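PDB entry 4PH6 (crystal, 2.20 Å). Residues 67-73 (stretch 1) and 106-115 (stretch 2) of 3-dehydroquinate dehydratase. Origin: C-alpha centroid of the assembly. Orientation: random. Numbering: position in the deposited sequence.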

# COMPACT_ATOMS: atom_id res chain seq x y z
N LEU A 67 -34.99 -13.27 10.79
CA LEU A 67 -34.00 -13.53 9.77
C LEU A 67 -32.60 -13.46 10.37
O LEU A 67 -31.73 -14.25 9.99
N SER A 68 -32.39 -12.55 11.32
CA SER A 68 -31.07 -12.41 11.92
C SER A 68 -30.70 -13.69 12.69
O SER A 68 -29.54 -14.08 12.73
N GLN A 69 -31.71 -14.34 13.26
CA GLN A 69 -31.52 -15.61 13.96
C GLN A 69 -31.06 -16.73 13.02
O GLN A 69 -30.10 -17.45 13.32
N GLN A 70 -31.73 -16.84 11.88
CA GLN A 70 -31.40 -17.83 10.86
C GLN A 70 -30.03 -17.60 10.20
O GLN A 70 -29.35 -18.55 9.80
N VAL A 71 -29.65 -16.33 10.07
CA VAL A 71 -28.34 -15.97 9.56
C VAL A 71 -27.24 -16.41 10.53
O VAL A 71 -26.27 -17.04 10.13
N MET A 72 -27.43 -16.09 11.81
CA MET A 72 -26.49 -16.49 12.86
C MET A 72 -26.28 -18.00 12.93
O MET A 72 -25.15 -18.48 13.10
N GLU A 73 -27.37 -18.76 12.80
CA GLU A 73 -27.29 -20.21 12.89
C GLU A 73 -26.39 -20.82 11.84
O GLU A 73 -25.79 -21.88 12.07
N GLU A 106 -35.13 -3.06 18.41
CA GLU A 106 -35.75 -4.37 18.25
C GLU A 106 -34.75 -5.51 18.06
O GLU A 106 -34.92 -6.59 18.64
N LEU A 107 -33.74 -5.30 17.22
CA LEU A 107 -32.68 -6.28 17.04
C LEU A 107 -31.99 -6.57 18.37
O LEU A 107 -31.70 -7.72 18.69
N VAL A 108 -31.75 -5.51 19.14
CA VAL A 108 -31.12 -5.66 20.44
C VAL A 108 -31.92 -6.60 21.35
O VAL A 108 -31.34 -7.46 22.02
N LYS A 109 -33.25 -6.45 21.34
CA LYS A 109 -34.14 -7.23 22.20
C LYS A 109 -34.36 -8.67 21.73
O LYS A 109 -34.34 -9.59 22.55
N LYS A 110 -34.59 -8.85 20.43
CA LYS A 110 -35.07 -10.13 19.93
C LYS A 110 -34.32 -10.62 18.69
O LYS A 110 -34.72 -11.61 18.07
N GLY A 111 -33.24 -9.94 18.33
CA GLY A 111 -32.44 -10.36 17.19
C GLY A 111 -31.16 -11.04 17.61
O GLY A 111 -30.82 -11.07 18.79
N ALA A 112 -30.43 -11.58 16.62
CA ALA A 112 -29.12 -12.14 16.86
C ALA A 112 -28.04 -11.28 16.21
O ALA A 112 -28.16 -10.91 15.04
N LEU A 113 -27.00 -10.94 16.98
CA LEU A 113 -25.91 -10.10 16.48
C LEU A 113 -24.80 -9.99 17.52
O LEU A 113 -25.05 -10.08 18.70
N ASP A 114 -23.57 -9.77 17.07
CA ASP A 114 -22.44 -9.69 17.99
C ASP A 114 -21.89 -8.28 18.05
O ASP A 114 -21.36 -7.86 19.09
N LEU A 115 -22.01 -7.55 16.94
CA LEU A 115 -21.58 -6.17 16.85
C LEU A 115 -22.67 -5.34 16.20
O LEU A 115 -23.38 -5.80 15.31

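This is a small, mixed contact in which one face of a helix packs against the loop that follows another helix, with a single hydrogen bond between them. The two stretches bury 319 Å² between them, and Ala112 lies at the centre. Its CB points toward the helix and meets Ser68, Gln69 and Met72.

Ser68 also points toward the loop, with chi1 in p. Ser68 OG accepts a hydrogen bond from Ala112 N at 2.9 Å, and the N-H...O angle of 170° is nearly straight. Ser68 OG lies 3.4 Å from Gly111 CA and 4.1 Å from Leu107 CD2. It is also hydrogen-bonded to a residue just outside the stretches. A CB on Gly111 would clash with Leu107 O and sit tight against Ser68 OG.

Met72 lies one turn further on and is t, p, p. Met72 CB packs 3.8 Å from Ala112 CB. The bent side chain carries Met72 CE along the loop, 3.6 Å from Leu113 N and 3.7 Å from Asp114 OD2. That carboxylate is hydrogen-bonded elsewhere in the structure.

Gln69 leaves its CA sideways, with chi1 at -91°, between wells. Its end turns back to the loop, and Gln69 NE2 comes 3.3 Å from Ala112 CB, a contact without a hydrogen bond. Gln70 points away, and Leu67 is out of reach.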

# COMPACT_ATOMS: atom_id res chain seq x y z
CB LEU A 67 -34.16 -12.54 8.61
CG LEU A 67 -33.22 -12.80 7.43
CD1 LEU A 67 -33.23 -14.26 7.06
CD2 LEU A 67 -33.60 -11.92 6.23
CB SER A 68 -30.99 -11.20 12.84
OG SER A 68 -31.75 -11.38 14.02
CB GLN A 69 -32.81 -16.02 14.68
CG GLN A 69 -32.90 -15.50 16.09
CD GLN A 69 -31.76 -16.02 16.98
OE1 GLN A 69 -31.25 -17.12 16.78
NE2 GLN A 69 -31.39 -15.23 17.97
CB GLN A 70 -32.51 -17.83 9.82
CG GLN A 70 -33.86 -18.14 10.43
CD GLN A 70 -35.00 -17.89 9.48
OE1 GLN A 70 -35.02 -16.88 8.77
NE2 GLN A 70 -35.97 -18.80 9.45
CB VAL A 71 -28.23 -14.45 9.33
CG1 VAL A 71 -26.78 -14.00 9.35
CG2 VAL A 71 -28.90 -14.07 8.03
CB MET A 72 -26.97 -15.98 14.21
CG MET A 72 -26.09 -16.41 15.36
SD MET A 72 -24.58 -15.45 15.34
CE MET A 72 -25.23 -13.82 15.77
CB GLU A 73 -28.68 -20.84 12.78
CG GLU A 73 -29.60 -20.52 13.93
CD GLU A 73 -30.94 -21.20 13.79
OE1 GLU A 73 -31.36 -21.44 12.64
OE2 GLU A 73 -31.57 -21.51 14.83
CB GLU A 106 -36.73 -4.37 17.08
CG GLU A 106 -38.10 -3.87 17.46
CD GLU A 106 -38.68 -4.60 18.66
OE1 GLU A 106 -38.63 -4.04 19.78
OE2 GLU A 106 -39.19 -5.73 18.49
CB LEU A 107 -31.65 -5.78 16.02
CG LEU A 107 -32.10 -5.84 14.55
CD1 LEU A 107 -31.09 -5.12 13.68
CD2 LEU A 107 -32.29 -7.28 14.08
CB VAL A 108 -30.92 -4.29 21.13
CG1 VAL A 108 -30.58 -4.48 22.61
CG2 VAL A 108 -29.84 -3.49 20.41
CB LYS A 109 -35.51 -6.55 22.31
CG LYS A 109 -35.50 -5.29 23.13
CD LYS A 109 -36.78 -4.49 22.94
CE LYS A 109 -36.67 -3.16 23.66
NZ LYS A 109 -37.69 -2.18 23.20
CB LYS A 110 -36.56 -10.03 19.59
CG LYS A 110 -37.48 -9.97 20.80
CD LYS A 110 -38.76 -9.22 20.49
CE LYS A 110 -39.81 -9.43 21.59
NZ LYS A 110 -41.11 -8.74 21.28
CB ALA A 112 -29.05 -13.58 16.34
CB LEU A 113 -26.42 -8.71 16.10
CG LEU A 113 -27.06 -7.84 17.18
CD1 LEU A 113 -26.38 -6.50 17.22
CD2 LEU A 113 -28.55 -7.65 16.99
CB ASP A 114 -21.36 -10.68 17.57
CG ASP A 114 -21.87 -12.10 17.53
OD1 ASP A 114 -22.43 -12.55 18.54
OD2 ASP A 114 -21.78 -12.75 16.48
CB LEU A 115 -20.28 -6.04 16.05
CG LEU A 115 -19.10 -6.88 16.50
CD1 LEU A 115 -19.02 -8.15 15.67
CD2 LEU A 115 -17.83 -6.07 16.40